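Local coordinates for LPXTG cell wall surface protein (Streptococcus gordonii, PDB 4IGB) that probably serves as an adhesin on the bacterial surface, covalently held to peptidoglycan, and is represented here by its N-terminal and N2 domains, at residues Glu334-Phe339 with Thr414-Asn419; Glu125-Ser130 with Tyr164-Ala169; Leu224-Asn229 with Glu254-Gly259. All coordinates share one frame; numbering follows the deposited sequence.

Interaction 1 of 3, residues Glu334-Phe339 with Thr414-Asn419; sequences EMVQKF and TLHVDN
E334 and H416 exchange two backbone hydrogen bonds: H416 N reaches E334 O at 2.7 Å, almost straight at 175°, and E334 N reaches H416 O at 2.9 Å. V336 and T414 repeat the exchange, with V336 N 2.9 Å from T414 O and T414 N 3.1 Å from V336 O. These hydrogen-bonded pairs of two antiparallel neighbours in a mixed sheet flank a non-hydrogen-bonded one, M335 with L415, where M335 CA makes a CA-H...O contact of 3.4 Å with T414 O. The M335 and L415 side chains lie next to each other on the buried face and point the same way. CG of L415 stands anti to its backbone N (chi1 174°), and from it CD1 meets M335 CG at 4.0 Å; I389 and I391 of strand 389-397 pack against M335. On the other face, partly exposed and shared by E334 and T414, V336 CG2 approaches the H416 ring obliquely, 3.5 Å from CD2, while S421 touches H416 from the neighbouring strand. All four bonds here are backbone to backbone; farther along, Q337 NE2 bonds N411 OD1. The side chains instead distinguish the two faces, one apolar at M335 and L415, the other mixed and partly open to solvent.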
loop_
_atom_site.group_PDB
_atom_site.type_symbol
_atom_site.label_atom_id
_atom_site.label_comp_id
_atom_site.label_asym_id
_atom_site.label_seq_id
_atom_site.Cartn_x
_atom_site.Cartn_y
_atom_site.Cartn_z
ATOM N N GLU B 334 -17.315 -4.315 9.972
ATOM C CA GLU B 334 -17.827 -3.788 11.220
ATOM C C GLU B 334 -17.906 -2.279 11.127
ATOM O O GLU B 334 -17.193 -1.653 10.341
ATOM C CB GLU B 334 -16.924 -4.204 12.390
ATOM C CG GLU B 334 -16.602 -5.688 12.406
ATOM C CD GLU B 334 -15.727 -6.103 13.591
ATOM O OE1 GLU B 334 -15.317 -5.221 14.383
ATOM O OE2 GLU B 334 -15.450 -7.323 13.724
ATOM N N MET B 335 -18.799 -1.701 11.922
ATOM C CA MET B 335 -18.918 -0.265 12.031
ATOM C C MET B 335 -18.815 0.041 13.510
ATOM O O MET B 335 -19.522 -0.561 14.324
ATOM C CB MET B 335 -20.268 0.215 11.493
ATOM C CG MET B 335 -20.520 -0.163 10.039
ATOM S SD MET B 335 -20.838 -1.919 9.841
ATOM C CE MET B 335 -21.592 -1.911 8.194
ATOM N N VAL B 336 -17.921 0.963 13.845
ATOM C CA VAL B 336 -17.611 1.286 15.227
ATOM C C VAL B 336 -18.082 2.695 15.515
ATOM O O VAL B 336 -17.617 3.645 14.884
ATOM C CB VAL B 336 -16.088 1.260 15.491
ATOM C CG1 VAL B 336 -15.789 1.711 16.914
ATOM C CG2 VAL B 336 -15.511 -0.123 15.249
ATOM N N GLN B 337 -19.009 2.819 16.455
ATOM C CA GLN B 337 -19.449 4.119 16.950
ATOM C C GLN B 337 -18.841 4.363 18.325
ATOM O O GLN B 337 -18.564 3.422 19.073
ATOM C CB GLN B 337 -20.973 4.155 17.094
ATOM C CG GLN B 337 -21.697 5.014 16.091
ATOM C CD GLN B 337 -21.443 6.515 16.237
ATOM O OE1 GLN B 337 -20.529 6.948 16.941
ATOM N NE2 GLN B 337 -22.265 7.318 15.555
ATOM N N LYS B 338 -18.635 5.625 18.669
ATOM C CA LYS B 338 -18.299 5.944 20.048
ATOM C C LYS B 338 -18.980 7.247 20.398
ATOM O O LYS B 338 -18.819 8.249 19.713
ATOM C CB LYS B 338 -16.784 6.037 20.260
ATOM C CG LYS B 338 -16.398 6.282 21.718
ATOM C CD LYS B 338 -14.883 6.351 21.900
ATOM C CE LYS B 338 -14.512 6.678 23.341
ATOM N NZ LYS B 338 -13.126 7.236 23.428
ATOM N N PHE B 339 -19.766 7.225 21.460
ATOM C CA PHE B 339 -20.615 8.367 21.765
ATOM C C PHE B 339 -20.044 9.265 22.834
ATOM O O PHE B 339 -19.545 8.792 23.853
ATOM C CB PHE B 339 -22.001 7.881 22.182
ATOM C CG PHE B 339 -22.717 7.124 21.094
ATOM C CD1 PHE B 339 -23.223 7.791 19.986
ATOM C CD2 PHE B 339 -22.871 5.748 21.172
ATOM C CE1 PHE B 339 -23.881 7.093 18.984
ATOM C CE2 PHE B 339 -23.527 5.055 20.178
ATOM C CZ PHE B 339 -24.033 5.733 19.083
ATOM N N THR B 414 -16.731 4.793 12.174
ATOM C CA THR B 414 -15.662 4.192 11.369
ATOM C C THR B 414 -16.020 2.826 10.807
ATOM O O THR B 414 -16.398 1.920 11.545
ATOM C CB THR B 414 -14.360 4.060 12.186
ATOM O OG1 THR B 414 -13.967 5.357 12.634
ATOM C CG2 THR B 414 -13.237 3.469 11.336
ATOM N N LEU B 415 -15.873 2.675 9.498
ATOM C CA LEU B 415 -16.117 1.395 8.855
ATOM C C LEU B 415 -14.830 0.607 8.842
ATOM O O LEU B 415 -13.767 1.141 8.531
ATOM C CB LEU B 415 -16.610 1.591 7.426
ATOM C CG LEU B 415 -16.799 0.354 6.545
ATOM C CD1 LEU B 415 -17.843 -0.607 7.120
ATOM C CD2 LEU B 415 -17.191 0.785 5.130
ATOM N N HIS B 416 -14.938 -0.658 9.217
ATOM C CA HIS B 416 -13.843 -1.589 9.060
ATOM C C HIS B 416 -14.236 -2.683 8.081
ATOM O O HIS B 416 -15.353 -3.197 8.122
ATOM C CB HIS B 416 -13.468 -2.197 10.404
ATOM C CG HIS B 416 -13.033 -1.183 11.408
ATOM N ND1 HIS B 416 -11.709 -0.875 11.624
ATOM C CD2 HIS B 416 -13.746 -0.380 12.231
ATOM C CE1 HIS B 416 -11.622 0.064 12.551
ATOM N NE2 HIS B 416 -12.844 0.380 12.940
ATOM N N VAL B 417 -13.300 -3.016 7.202
ATOM C CA VAL B 417 -13.431 -4.094 6.236
ATOM C C VAL B 417 -12.080 -4.802 6.316
ATOM O O VAL B 417 -11.066 -4.195 6.020
ATOM C CB VAL B 417 -13.640 -3.532 4.807
ATOM C CG1 VAL B 417 -13.616 -4.651 3.770
ATOM C CG2 VAL B 417 -14.951 -2.739 4.725
ATOM N N ASP B 418 -12.065 -6.061 6.757
ATOM C CA ASP B 418 -10.823 -6.703 7.218
ATOM C C ASP B 418 -10.043 -5.727 8.111
ATOM O O ASP B 418 -10.604 -5.212 9.069
ATOM C CB ASP B 418 -9.973 -7.207 6.054
ATOM C CG ASP B 418 -10.640 -8.332 5.292
ATOM O OD1 ASP B 418 -11.659 -8.866 5.788
ATOM O OD2 ASP B 418 -10.139 -8.694 4.206
ATOM N N ASN B 419 -8.773 -5.468 7.804
ATOM C CA ASN B 419 -7.984 -4.516 8.602
ATOM C C ASN B 419 -7.997 -3.095 8.026
ATOM O O ASN B 419 -7.267 -2.226 8.497
ATOM C CB ASN B 419 -6.530 -4.999 8.768
ATOM C CG ASN B 419 -5.793 -5.080 7.445
ATOM O OD1 ASN B 419 -6.423 -5.207 6.385
ATOM N ND2 ASN B 419 -4.451 -5.005 7.492
#

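Interaction 2 of 3, residues Glu125-Ser130 with Tyr164-Ala169; sequences ESEMNS and YIMNKA
E127, near the C-terminal end of helix 122-129, binds the loop that runs into strand 170-182 of the N-terminal domain, a case of a helix side chain holding an irregular segment by its backbone. Its OE2 accepts from N167 N at 2.6 Å, with an N-H...O angle of 166°; the donor comes from the anti side of the carboxylate, 18° out of its plane. A bend at chi2 (-69°) turns the carboxylate carbon off the straight course of the chain, and the aliphatic part packs too: CG lies 3.4 Å from N167 O and CB 4.0 Å from A169 CB. Beside this polar grip, M166 runs out extended from CG and crosses the doubly bent M128, with M166 CE 3.6 Å from M128 SD. Further out, the loop is positioned by Q123, whose NE2 binds N167 O, and by E58, whose backbone O receives N167 ND2; Y118 touches M128 and V76 touches M166. The end of the helix is held in turn by K78, whose NZ binds the carbonyl oxygens of M128 and S130. Just past the helix, S130 OG donates back to E127 O at 3.0 Å.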
loop_
_atom_site.group_PDB
_atom_site.type_symbol
_atom_site.label_atom_id
_atom_site.label_comp_id
_atom_site.label_asym_id
_atom_site.label_seq_id
_atom_site.Cartn_x
_atom_site.Cartn_y
_atom_site.Cartn_z
ATOM N N GLU B 125 34.692 -8.334 -15.327
ATOM C CA GLU B 125 36.094 -7.940 -15.225
ATOM C C GLU B 125 36.386 -6.755 -16.136
ATOM O O GLU B 125 37.056 -5.796 -15.756
ATOM C CB GLU B 125 36.985 -9.116 -15.615
ATOM C CG GLU B 125 38.459 -8.764 -15.761
ATOM C CD GLU B 125 39.294 -9.263 -14.598
ATOM O OE1 GLU B 125 38.713 -9.497 -13.515
ATOM O OE2 GLU B 125 40.525 -9.429 -14.767
ATOM N N SER B 126 35.876 -6.848 -17.356
ATOM C CA SER B 126 36.094 -5.834 -18.368
ATOM C C SER B 126 35.597 -4.471 -17.875
ATOM O O SER B 126 36.324 -3.480 -17.941
ATOM C CB SER B 126 35.379 -6.249 -19.651
ATOM O OG SER B 126 35.566 -5.303 -20.680
ATOM N N GLU B 127 34.362 -4.429 -17.376
ATOM C CA GLU B 127 33.785 -3.193 -16.839
ATOM C C GLU B 127 34.620 -2.644 -15.683
ATOM O O GLU B 127 34.919 -1.457 -15.628
ATOM C CB GLU B 127 32.343 -3.424 -16.375
ATOM C CG GLU B 127 31.394 -3.827 -17.479
ATOM C CD GLU B 127 31.120 -2.693 -18.464
ATOM O OE1 GLU B 127 31.922 -2.504 -19.397
ATOM O OE2 GLU B 127 30.105 -1.985 -18.305
ATOM N N MET B 128 35.005 -3.515 -14.760
ATOM C CA MET B 128 35.795 -3.086 -13.610
ATOM C C MET B 128 37.112 -2.458 -14.033
ATOM O O MET B 128 37.555 -1.463 -13.450
ATOM C CB MET B 128 36.044 -4.258 -12.658
ATOM C CG MET B 128 34.786 -4.715 -11.933
ATOM S SD MET B 128 34.163 -3.497 -10.759
ATOM C CE MET B 128 35.211 -3.837 -9.346
ATOM N N ASN B 129 37.739 -3.042 -15.050
ATOM C CA ASN B 129 39.022 -2.537 -15.537
ATOM C C ASN B 129 38.912 -1.371 -16.523
ATOM O O ASN B 129 39.889 -0.650 -16.744
ATOM C CB ASN B 129 39.842 -3.664 -16.160
ATOM C CG ASN B 129 40.283 -4.678 -15.140
ATOM O OD1 ASN B 129 40.397 -5.865 -15.436
ATOM N ND2 ASN B 129 40.524 -4.217 -13.921
ATOM N N SER B 130 37.730 -1.189 -17.111
ATOM C CA SER B 130 37.532 -0.134 -18.108
ATOM C C SER B 130 37.984 1.225 -17.584
ATOM O O SER B 130 38.174 1.415 -16.383
ATOM C CB SER B 130 36.059 -0.048 -18.518
ATOM O OG SER B 130 35.332 0.734 -17.583
ATOM N N TYR B 164 28.839 6.321 -17.685
ATOM C CA TYR B 164 29.860 5.650 -16.889
ATOM C C TYR B 164 29.282 4.530 -16.025
ATOM O O TYR B 164 29.886 4.122 -15.032
ATOM C CB TYR B 164 30.645 6.661 -16.036
ATOM C CG TYR B 164 29.773 7.706 -15.399
ATOM C CD1 TYR B 164 28.974 7.390 -14.306
ATOM C CD2 TYR B 164 29.727 9.007 -15.898
ATOM C CE1 TYR B 164 28.151 8.341 -13.714
ATOM C CE2 TYR B 164 28.912 9.964 -15.319
ATOM C CZ TYR B 164 28.123 9.623 -14.221
ATOM O OH TYR B 164 27.301 10.554 -13.625
ATOM N N ILE B 165 28.117 4.025 -16.414
ATOM C CA ILE B 165 27.461 2.961 -15.658
ATOM C C ILE B 165 27.822 1.585 -16.202
ATOM O O ILE B 165 27.695 1.330 -17.395
ATOM C CB ILE B 165 25.936 3.116 -15.662
ATOM C CG1 ILE B 165 25.541 4.576 -15.412
ATOM C CG2 ILE B 165 25.310 2.206 -14.607
ATOM C CD1 ILE B 165 24.071 4.858 -15.635
ATOM N N MET B 166 28.265 0.695 -15.320
ATOM C CA MET B 166 28.667 -0.652 -15.716
ATOM C C MET B 166 27.495 -1.514 -16.161
ATOM O O MET B 166 26.442 -1.517 -15.520
ATOM C CB MET B 166 29.363 -1.359 -14.554
ATOM C CG MET B 166 30.649 -0.724 -14.135
ATOM S SD MET B 166 31.426 -1.688 -12.821
ATOM C CE MET B 166 32.903 -0.698 -12.601
ATOM N N ASN B 167 27.691 -2.249 -17.253
ATOM C CA ASN B 167 26.717 -3.234 -17.704
ATOM C C ASN B 167 27.121 -4.645 -17.306
ATOM O O ASN B 167 28.234 -5.087 -17.587
ATOM C CB ASN B 167 26.547 -3.180 -19.225
ATOM C CG ASN B 167 25.935 -1.884 -19.691
ATOM O OD1 ASN B 167 26.646 -0.913 -19.970
ATOM N ND2 ASN B 167 24.605 -1.860 -19.790
ATOM N N LYS B 168 26.208 -5.349 -16.657
ATOM C CA LYS B 168 26.409 -6.764 -16.391
ATOM C C LYS B 168 27.676 -7.012 -15.605
ATOM O O LYS B 168 28.378 -7.993 -15.856
ATOM C CB LYS B 168 26.463 -7.549 -17.705
ATOM C CG LYS B 168 25.205 -7.435 -18.539
ATOM C CD LYS B 168 25.431 -8.001 -19.940
ATOM C CE LYS B 168 24.204 -7.830 -20.808
ATOM N NZ LYS B 168 24.488 -8.253 -22.206
ATOM N N ALA B 169 27.968 -6.129 -14.657
ATOM C CA ALA B 169 29.128 -6.290 -13.779
ATOM C C ALA B 169 28.753 -6.845 -12.398
ATOM O O ALA B 169 29.478 -7.665 -11.822
ATOM C CB ALA B 169 29.857 -4.971 -13.631
#

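Interaction 3 of 3, residues Leu224-Asn229 with Glu254-Gly259; sequences LMNNAN and ENNVSG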
loop_
_atom_site.group_PDB
_atom_site.type_symbol
_atom_site.label_atom_id
_atom_site.label_comp_id
_atom_site.label_asym_id
_atom_site.label_seq_id
_atom_site.Cartn_x
_atom_site.Cartn_y
_atom_site.Cartn_z
ATOM N N LEU B 224 -2.694 -11.635 -2.788
ATOM C CA LEU B 224 -3.557 -12.095 -3.860
ATOM C C LEU B 224 -2.747 -12.521 -5.075
ATOM O O LEU B 224 -1.850 -11.811 -5.499
ATOM C CB LEU B 224 -4.539 -11.000 -4.265
ATOM C CG LEU B 224 -5.321 -11.345 -5.543
ATOM C CD1 LEU B 224 -6.403 -12.369 -5.228
ATOM C CD2 LEU B 224 -5.929 -10.103 -6.170
ATOM N N MET B 225 -3.070 -13.690 -5.618
ATOM C CA MET B 225 -2.554 -14.122 -6.910
ATOM C C MET B 225 -3.709 -14.471 -7.822
ATOM O O MET B 225 -4.792 -14.819 -7.368
ATOM C CB MET B 225 -1.709 -15.375 -6.783
ATOM C CG MET B 225 -0.312 -15.175 -6.291
ATOM S SD MET B 225 0.520 -16.761 -6.303
ATOM C CE MET B 225 2.183 -16.259 -5.812
ATOM N N ASN B 226 -3.464 -14.387 -9.115
ATOM C CA ASN B 226 -4.402 -14.896 -10.100
ATOM C C ASN B 226 -4.044 -16.356 -10.381
ATOM O O ASN B 226 -2.868 -16.764 -10.263
ATOM C CB ASN B 226 -4.341 -14.039 -11.360
ATOM C CG ASN B 226 -5.205 -14.584 -12.491
ATOM O OD1 ASN B 226 -4.745 -15.403 -13.273
ATOM N ND2 ASN B 226 -6.448 -14.109 -12.591
ATOM N N ASN B 227 -5.063 -17.149 -10.714
ATOM C CA ASN B 227 -4.893 -18.571 -11.017
ATOM C C ASN B 227 -3.736 -18.885 -11.961
ATOM O O ASN B 227 -3.139 -19.964 -11.887
ATOM C CB ASN B 227 -6.190 -19.156 -11.589
ATOM C CG ASN B 227 -7.276 -19.297 -10.538
ATOM O OD1 ASN B 227 -7.008 -19.693 -9.395
ATOM N ND2 ASN B 227 -8.513 -18.980 -10.918
ATOM N N ALA B 228 -3.404 -17.938 -12.832
ATOM C CA ALA B 228 -2.396 -18.194 -13.861
ATOM C C ALA B 228 -0.974 -17.896 -13.398
ATOM O O ALA B 228 -0.022 -18.034 -14.159
ATOM C CB ALA B 228 -2.725 -17.409 -15.130
ATOM N N ASN B 229 -0.824 -17.493 -12.142
ATOM C CA ASN B 229 0.508 -17.195 -11.614
ATOM C C ASN B 229 1.491 -18.365 -11.732
ATOM O O ASN B 229 1.146 -19.498 -11.391
ATOM C CB ASN B 229 0.408 -16.762 -10.154
ATOM C CG ASN B 229 1.702 -16.177 -9.647
ATOM O OD1 ASN B 229 2.661 -16.898 -9.384
ATOM N ND2 ASN B 229 1.746 -14.855 -9.538
ATOM N N GLU B 254 1.707 -9.768 -17.257
ATOM C CA GLU B 254 2.666 -9.214 -16.301
ATOM C C GLU B 254 2.085 -9.077 -14.895
ATOM O O GLU B 254 2.798 -9.241 -13.901
ATOM C CB GLU B 254 3.216 -7.879 -16.798
ATOM C CG GLU B 254 4.111 -8.054 -18.020
ATOM C CD GLU B 254 4.597 -6.743 -18.576
ATOM O OE1 GLU B 254 4.292 -5.705 -17.976
ATOM O OE2 GLU B 254 5.286 -6.745 -19.615
ATOM N N ASN B 255 0.792 -8.797 -14.824
ATOM C CA ASN B 255 0.080 -8.716 -13.556
ATOM C C ASN B 255 -0.368 -10.085 -13.065
ATOM O O ASN B 255 -0.171 -10.439 -11.901
ATOM C CB ASN B 255 -1.152 -7.831 -13.704
ATOM C CG ASN B 255 -0.816 -6.367 -13.729
ATOM O OD1 ASN B 255 -0.826 -5.693 -12.692
ATOM N ND2 ASN B 255 -0.491 -5.861 -14.913
ATOM N N ASN B 256 -0.984 -10.851 -13.960
ATOM C CA ASN B 256 -1.610 -12.115 -13.576
ATOM C C ASN B 256 -0.689 -13.333 -13.584
ATOM O O ASN B 256 -0.800 -14.199 -12.720
ATOM C CB ASN B 256 -2.866 -12.358 -14.424
ATOM C CG ASN B 256 -3.955 -11.318 -14.157
ATOM O OD1 ASN B 256 -4.396 -11.144 -13.017
ATOM N ND2 ASN B 256 -4.366 -10.600 -15.201
ATOM N N VAL B 257 0.214 -13.406 -14.557
ATOM C CA VAL B 257 1.123 -14.533 -14.653
ATOM C C VAL B 257 2.426 -14.321 -13.871
ATOM O O VAL B 257 2.936 -15.245 -13.216
ATOM C CB VAL B 257 1.471 -14.848 -16.122
ATOM C CG1 VAL B 257 2.605 -15.860 -16.189
ATOM C CG2 VAL B 257 0.223 -15.354 -16.875
ATOM N N SER B 258 2.977 -13.113 -13.947
ATOM C CA SER B 258 4.252 -12.842 -13.296
ATOM C C SER B 258 4.174 -11.716 -12.249
ATOM O O SER B 258 5.188 -11.109 -11.922
ATOM C CB SER B 258 5.316 -12.512 -14.341
ATOM O OG SER B 258 4.974 -11.338 -15.074
ATOM N N GLY B 259 2.986 -11.466 -11.708
ATOM C CA GLY B 259 2.817 -10.447 -10.683
ATOM C C GLY B 259 1.884 -10.864 -9.560
ATOM O O GLY B 259 1.343 -11.967 -9.567
HETATM O O HOH W 1 -0.858 -13.501 -10.147
#
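N226 and N256 meet where a type I beta turn, N226 to N229, lies against the last part of helix 250-256 and the residues that follow, and one water is shared across the junction. That water accepts from N226 N at 2.9 Å and from N229 ND2 at 3.0 Å, and donates to N256 O at 2.7 Å, giving the N256 carbonyl a partner that also holds the turn. The turn is braced from inside: N226 OD1 accepts from A228 N at 2.9 Å, making an Asx turn, although this donor sits above the carbonyl plane, 37° out of it. A chi1 of 175° puts N226 CG anti to the backbone N; the N226 and N256 side chains cross obliquely, amide planes 51° apart, and N256 OD1 comes 3.3 Å from N226 CB. The polar ends are engaged beyond the pair, N226 ND2 by T21 O, N256 OD1 by I23 N and N256 ND2 by D22 OD1, while N229 OD1 accepts from L231 N. Farther along the turn, A228 CB touches V257 CG2 at 4.0 Å, and N229 CA makes a CA-H...O contact of 3.5 Å with V257 O. The turn follows strand 220-226, which lies between strands 14-19 and 261-264 in a mixed sheet, while S258 bonds through OG to the hydroxyl of T248, a residue of the sodium ion site.

In the fold
From the N terminus, interaction 2 comes first: it closes a loop of 33 residues that contains strands 135-142, 149-153 and 157-158, at one end of the N-terminal domain. Interaction 3, also within the N-terminal domain, closes 24 residues, with strands 232-235 and 239-243 and most of helix 250-256 inside, and joins the turn after strand 220-226 to the end region of that helix. Interaction 1 brackets 74 residues of the N2 domain and pairs strand 333-338 with strand 409-417. The three lie in series, none nested and none crossed. Interactions 1 and 2 sit on opposite sides of the chain's centre, whereas the nearest atoms of interactions 1 and 3 are about 10 Å apart, without touching.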